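PDB 3GDE: DNA ligase from Archaeoglobus fulgidus, which probably seals nicks in double-stranded DNA during replication, recombination and repair, using ATP and releasing AMP and diphosphate. Local coordinates for residues 99-102 with 103-106; 135-138 with 139-142; 350-353 with 354-358. All coordinates share one frame; numbering follows the deposited sequence.

Contact 1. Residues 99-102 with 103-106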
# COMPACT_ATOMS: atom_id res chain seq x y z
N GLU A 99 12.09 -22.90 -9.40
CA GLU A 99 12.09 -24.24 -8.83
C GLU A 99 12.52 -25.32 -9.84
O GLU A 99 13.31 -26.20 -9.52
CB GLU A 99 10.71 -24.57 -8.26
CG GLU A 99 10.63 -25.93 -7.56
CD GLU A 99 9.20 -26.40 -7.31
OE1 GLU A 99 8.24 -25.71 -7.72
OE2 GLU A 99 9.04 -27.47 -6.70
N GLN A 100 11.99 -25.22 -11.05
CA GLN A 100 12.28 -26.17 -12.11
C GLN A 100 13.72 -26.06 -12.61
O GLN A 100 14.38 -27.08 -12.80
CB GLN A 100 11.29 -25.98 -13.27
CG GLN A 100 10.88 -27.29 -13.93
CD GLN A 100 10.55 -28.38 -12.91
OE1 GLN A 100 9.72 -28.20 -12.01
NE2 GLN A 100 11.22 -29.52 -13.05
N LEU A 101 14.21 -24.84 -12.79
CA LEU A 101 15.60 -24.64 -13.22
C LEU A 101 16.62 -25.15 -12.20
O LEU A 101 17.62 -25.75 -12.57
CB LEU A 101 15.87 -23.17 -13.55
CG LEU A 101 15.10 -22.57 -14.73
CD1 LEU A 101 15.47 -21.11 -14.91
CD2 LEU A 101 15.35 -23.37 -16.04
N ILE A 102 16.38 -24.91 -10.91
CA ILE A 102 17.29 -25.37 -9.87
C ILE A 102 17.21 -26.90 -9.68
O ILE A 102 18.22 -27.55 -9.44
CB ILE A 102 17.11 -24.58 -8.54
CG1 ILE A 102 17.96 -23.30 -8.55
CG2 ILE A 102 17.56 -25.41 -7.34
CD1 ILE A 102 17.47 -22.19 -9.43
N LYS A 103 16.01 -27.46 -9.82
CA LYS A 103 15.81 -28.90 -9.78
C LYS A 103 16.67 -29.59 -10.84
O LYS A 103 17.35 -30.57 -10.55
CB LYS A 103 14.34 -29.26 -9.95
CG LYS A 103 14.03 -30.73 -9.73
CD LYS A 103 12.58 -31.04 -10.06
CE LYS A 103 12.36 -32.54 -10.29
NZ LYS A 103 10.99 -32.84 -10.80
N LYS A 104 16.63 -29.06 -12.05
CA LYS A 104 17.44 -29.54 -13.17
C LYS A 104 18.94 -29.34 -12.93
O LYS A 104 19.75 -30.21 -13.26
CB LYS A 104 16.98 -28.84 -14.46
CG LYS A 104 18.04 -28.60 -15.54
CD LYS A 104 17.87 -27.21 -16.18
CE LYS A 104 18.71 -26.14 -15.47
NZ LYS A 104 20.18 -26.24 -15.79
N LYS A 105 19.31 -28.21 -12.33
CA LYS A 105 20.72 -27.85 -12.13
C LYS A 105 21.45 -28.65 -11.05
O LYS A 105 22.61 -28.99 -11.22
CB LYS A 105 20.87 -26.35 -11.86
CG LYS A 105 22.31 -25.85 -11.95
CD LYS A 105 22.88 -26.04 -13.35
CE LYS A 105 24.34 -25.64 -13.40
NZ LYS A 105 24.69 -24.95 -14.69
N LYS A 106 20.78 -28.94 -9.94
CA LYS A 106 21.42 -29.74 -8.91
C LYS A 106 21.44 -31.23 -9.27
O LYS A 106 22.31 -31.97 -8.83
CB LYS A 106 20.79 -29.52 -7.53
CG LYS A 106 21.79 -29.79 -6.39
CD LYS A 106 21.15 -30.57 -5.27
CE LYS A 106 22.03 -31.73 -4.83
NZ LYS A 106 21.82 -32.95 -5.67
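Q100 and K103 run side by side on one flank of the helix, the amide NE2 of Q100 coming within 3.6 Å of CD of K103. This is a van der Waals contact with the aliphatic part of the lysine. With CG anti to the backbone N (chi1 -172°) and an extended chain beyond it, K103 is carried back along Q100.

The backbone acceptors of 99-102 are all taken. E99 O accepts from K103 N, Q100 O from K104 N and I102 O from K106 N, all at 3.0 to 3.1 Å. L101 O takes K105 N at 3.0 Å through a more bent bond, with 140° at the hydrogen. The same oxygen has CE of K104 packed against it at 3.1 Å, where the lysine chain, bent at chi2, chi3 and chi4, folds over it. These i to i+4 bonds belong to helix 94-108, in the DNA-binding domain at the N-terminal end of the ligase. Its buried face carries L101, packed on L73, I84 and M87, and I102, which rests on P152 of helix 152-162.

Three of the polar ends find partners on other helices. The carboxylate of E99 forms a salt bridge through OE1 with R156, while NZ of K104 donates to S77 O and NZ of K105 makes a weak bond to V76 O, placing two ammonium groups at the C-terminal end of helix 66-77, where they would probably be stabilised by its dipole.

Contact 2. Residues 135-138 with 139-142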
# COMPACT_ATOMS: atom_id res chain seq x y z
N SER A 135 25.63 -1.05 -10.20
CA SER A 135 24.76 -1.57 -9.14
C SER A 135 23.81 -2.66 -9.63
O SER A 135 23.66 -3.67 -8.96
CB SER A 135 23.98 -0.44 -8.46
OG SER A 135 22.95 0.07 -9.30
N MET A 136 23.21 -2.48 -10.80
CA MET A 136 22.32 -3.49 -11.39
C MET A 136 23.02 -4.84 -11.60
O MET A 136 22.44 -5.89 -11.29
CB MET A 136 21.71 -2.99 -12.71
CG MET A 136 20.62 -3.89 -13.27
SD MET A 136 20.31 -3.73 -15.05
CE MET A 136 21.66 -4.72 -15.70
N LYS A 137 24.24 -4.81 -12.12
CA LYS A 137 24.99 -6.04 -12.37
C LYS A 137 25.42 -6.75 -11.08
O LYS A 137 25.36 -7.98 -11.00
CB LYS A 137 26.19 -5.79 -13.29
CG LYS A 137 25.83 -5.24 -14.68
CD LYS A 137 25.29 -6.32 -15.62
CE LYS A 137 25.06 -5.76 -17.02
NZ LYS A 137 25.06 -6.86 -18.04
N ARG A 138 25.83 -5.99 -10.07
CA ARG A 138 26.14 -6.59 -8.77
C ARG A 138 24.89 -7.24 -8.14
O ARG A 138 24.97 -8.35 -7.59
CB ARG A 138 26.77 -5.60 -7.79
CG ARG A 138 27.00 -6.23 -6.44
CD ARG A 138 27.49 -5.25 -5.42
NE ARG A 138 28.93 -5.25 -5.42
CZ ARG A 138 29.70 -5.76 -4.47
NH1 ARG A 138 29.18 -6.28 -3.37
NH2 ARG A 138 31.00 -5.72 -4.64
N LYS A 139 23.75 -6.56 -8.23
CA LYS A 139 22.48 -7.14 -7.79
C LYS A 139 22.23 -8.49 -8.44
O LYS A 139 21.85 -9.44 -7.77
CB LYS A 139 21.32 -6.20 -8.10
CG LYS A 139 21.25 -5.00 -7.19
CD LYS A 139 19.95 -4.28 -7.42
CE LYS A 139 20.08 -2.83 -7.08
NZ LYS A 139 18.75 -2.19 -7.21
N ILE A 140 22.46 -8.58 -9.74
CA ILE A 140 22.33 -9.84 -10.45
C ILE A 140 23.33 -10.88 -9.89
O ILE A 140 22.97 -12.03 -9.68
CB ILE A 140 22.49 -9.65 -11.99
CG1 ILE A 140 21.32 -8.81 -12.53
CG2 ILE A 140 22.59 -11.00 -12.71
CD1 ILE A 140 21.57 -8.14 -13.91
N MET A 141 24.56 -10.46 -9.61
CA MET A 141 25.56 -11.37 -9.05
C MET A 141 25.18 -11.87 -7.65
O MET A 141 25.39 -13.04 -7.34
CB MET A 141 26.96 -10.73 -9.07
CG MET A 141 27.52 -10.52 -10.48
SD MET A 141 27.17 -11.93 -11.57
CE MET A 141 28.21 -13.17 -10.79
N LEU A 142 24.61 -10.99 -6.83
CA LEU A 142 24.13 -11.36 -5.50
C LEU A 142 22.94 -12.33 -5.54
O LEU A 142 22.91 -13.30 -4.79
CB LEU A 142 23.78 -10.12 -4.67
CG LEU A 142 24.98 -9.31 -4.17
CD1 LEU A 142 24.52 -7.95 -3.64
CD2 LEU A 142 25.79 -10.09 -3.12
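M136 and I140 lie alongside each other, one turn apart at the start of helix 135-149 in the N-terminal DNA-binding domain. The apolar contact is made by their ends: CE of M136 meets CD1 of I140 at 3.9 Å. M136 runs out extended as far as SD, and only its last torsion, chi3 80°, turns the methyl toward the isoleucine. L68 of helix 66-77 touches both.

Backbone hydrogen bonds form the regular i to i+4 ladder. K139 N donates to S135 O, I140 N to M136 O and M141 N to K137 O; the shortest rung runs from L142 N to R138 O, at 2.8 Å.

The polar ends of R138, K139 and S135 are satisfied outside the two segments. NH1 of R138 forms a salt bridge with E126, NZ of K139 donates to G63 O, and OG of S135 is hydrogen-bonded to G132 O just before the helix.

Aliphatic stems of polar residues complete the contact. CD1 of L142 comes back to within 4.1 Å of CG of R138, and K139, its CG turned beside its own backbone N (chi1 -74°), sets that CG 3.3 Å from S135 O.

Contact 3. Residues 350-353 with 354-358; sequences IDLP and LRERR
NH1 of R357 is gripped by two carbonyl oxygens, L352 O at 2.9 Å and S407 O. L352 O lies almost in the guanidinium plane, yet the nitrogen sits well above the carbonyl plane of L352, 41° out of it, and the bond is bent. NE of the same group forms a salt bridge with D341, and CA of L354 lies above one guanidinium face, offset toward its rim. A kink at chi3 (-55°) turns the buried head back to the loop.

The backbone bond from R357 N to P353 O, 2.8 Å long, closes the first turn of helix 354-364, with P353 at the N-cap. This loop-to-helix junction belongs to the adenylation domain; the side chain of L354 is about 5 Å from that of E250, a predicted ATP-binding residue. A leucine in place of R357 would probably leave D341 without its cationic mate and free the loop carbonyl of L352 to shift.

L352 crosses E356 at about a right angle, its CD2 3.9 Å from OE2 of E356. CB of L352 also packs on CG of R357 at 3.8 Å. E356 lies along the P353 ring, but the strained backbone of this proline makes the ring's position doubtful.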
# COMPACT_ATOMS: atom_id res chain seq x y z
N ILE A 350 -4.24 10.96 20.52
CA ILE A 350 -5.33 10.38 19.74
C ILE A 350 -6.54 9.96 20.55
O ILE A 350 -7.64 9.83 20.00
CB ILE A 350 -4.85 9.18 18.87
CG1 ILE A 350 -4.16 8.11 19.72
CG2 ILE A 350 -3.94 9.67 17.75
CD1 ILE A 350 -4.19 6.70 19.10
N ASP A 351 -6.36 9.74 21.86
CA ASP A 351 -7.47 9.35 22.74
C ASP A 351 -8.39 10.50 23.15
O ASP A 351 -9.49 10.27 23.64
CB ASP A 351 -6.98 8.59 23.98
CG ASP A 351 -6.45 7.19 23.65
OD1 ASP A 351 -6.69 6.67 22.55
OD2 ASP A 351 -5.78 6.60 24.52
N LEU A 352 -7.93 11.74 22.97
CA LEU A 352 -8.81 12.92 23.05
C LEU A 352 -9.86 12.68 21.94
O LEU A 352 -9.51 12.14 20.89
CB LEU A 352 -8.01 14.22 22.94
CG LEU A 352 -6.80 14.33 23.89
CD1 LEU A 352 -6.07 15.68 23.75
CD2 LEU A 352 -7.16 14.08 25.36
N PRO A 353 -11.10 13.16 22.09
CA PRO A 353 -11.78 14.40 21.92
C PRO A 353 -11.24 15.27 20.79
O PRO A 353 -10.26 15.99 20.95
CB PRO A 353 -11.82 14.94 23.35
CG PRO A 353 -12.22 13.58 24.12
CD PRO A 353 -11.87 12.41 23.09
N LEU A 354 -11.89 15.15 19.63
CA LEU A 354 -11.60 15.95 18.45
C LEU A 354 -11.48 17.44 18.78
O LEU A 354 -10.50 18.09 18.39
CB LEU A 354 -12.65 15.71 17.35
CG LEU A 354 -12.39 16.29 15.95
CD1 LEU A 354 -12.85 15.33 14.87
CD2 LEU A 354 -13.07 17.65 15.76
N ARG A 355 -12.46 17.97 19.51
CA ARG A 355 -12.46 19.38 19.93
C ARG A 355 -11.22 19.74 20.76
O ARG A 355 -10.71 20.87 20.65
CB ARG A 355 -13.76 19.75 20.65
CG ARG A 355 -14.05 18.95 21.91
CD ARG A 355 -15.51 19.08 22.39
NE ARG A 355 -16.09 17.76 22.69
CZ ARG A 355 -15.76 17.00 23.73
NH1 ARG A 355 -14.85 17.41 24.62
NH2 ARG A 355 -16.34 15.82 23.89
N GLU A 356 -10.75 18.79 21.58
CA GLU A 356 -9.52 18.95 22.36
C GLU A 356 -8.25 18.84 21.50
O GLU A 356 -7.28 19.58 21.71
CB GLU A 356 -9.48 17.93 23.50
CG GLU A 356 -10.60 18.09 24.53
CD GLU A 356 -10.36 17.30 25.81
OE1 GLU A 356 -11.36 16.76 26.35
OE2 GLU A 356 -9.20 17.23 26.28
N ARG A 357 -8.25 17.90 20.55
CA ARG A 357 -7.14 17.80 19.60
C ARG A 357 -7.04 19.08 18.77
O ARG A 357 -5.95 19.57 18.54
CB ARG A 357 -7.29 16.59 18.67
CG ARG A 357 -7.41 15.25 19.38
CD ARG A 357 -7.09 14.10 18.44
NE ARG A 357 -7.89 14.13 17.22
CZ ARG A 357 -9.13 13.66 17.11
NH1 ARG A 357 -9.75 13.12 18.16
NH2 ARG A 357 -9.76 13.71 15.94
N ARG A 358 -8.19 19.61 18.36
CA ARG A 358 -8.25 20.86 17.60
C ARG A 358 -7.52 22.01 18.32
O ARG A 358 -6.70 22.71 17.72
CB ARG A 358 -9.71 21.21 17.28
CG ARG A 358 -9.92 22.54 16.55
CD ARG A 358 -9.54 22.45 15.08
NE ARG A 358 -9.21 23.77 14.54
CZ ARG A 358 -8.99 24.03 13.25
NH1 ARG A 358 -9.06 23.06 12.33
NH2 ARG A 358 -8.70 25.27 12.87

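How the contacts relate
Contacts 1 and 2 each span about two turns of a helix in the N-terminal domain, their centres about 21 Å apart and not touching; both helices pack on helix 66-77. Contact 3 lies on the opposite side of the chain's centre, in the adenylation domain, about 59 and 50 Å from them between centres. Contact 2 is a surface contact, whereas 1 and 3 are partly buried. In 99-106 and 135-142 the backbone ladder joins the segments and several charged ends reach other elements. At 350-358 a single backbone bond is supplemented by a buried arginine side chain, which also reaches D341 and S407, in the neighbourhood of the predicted nucleotide site.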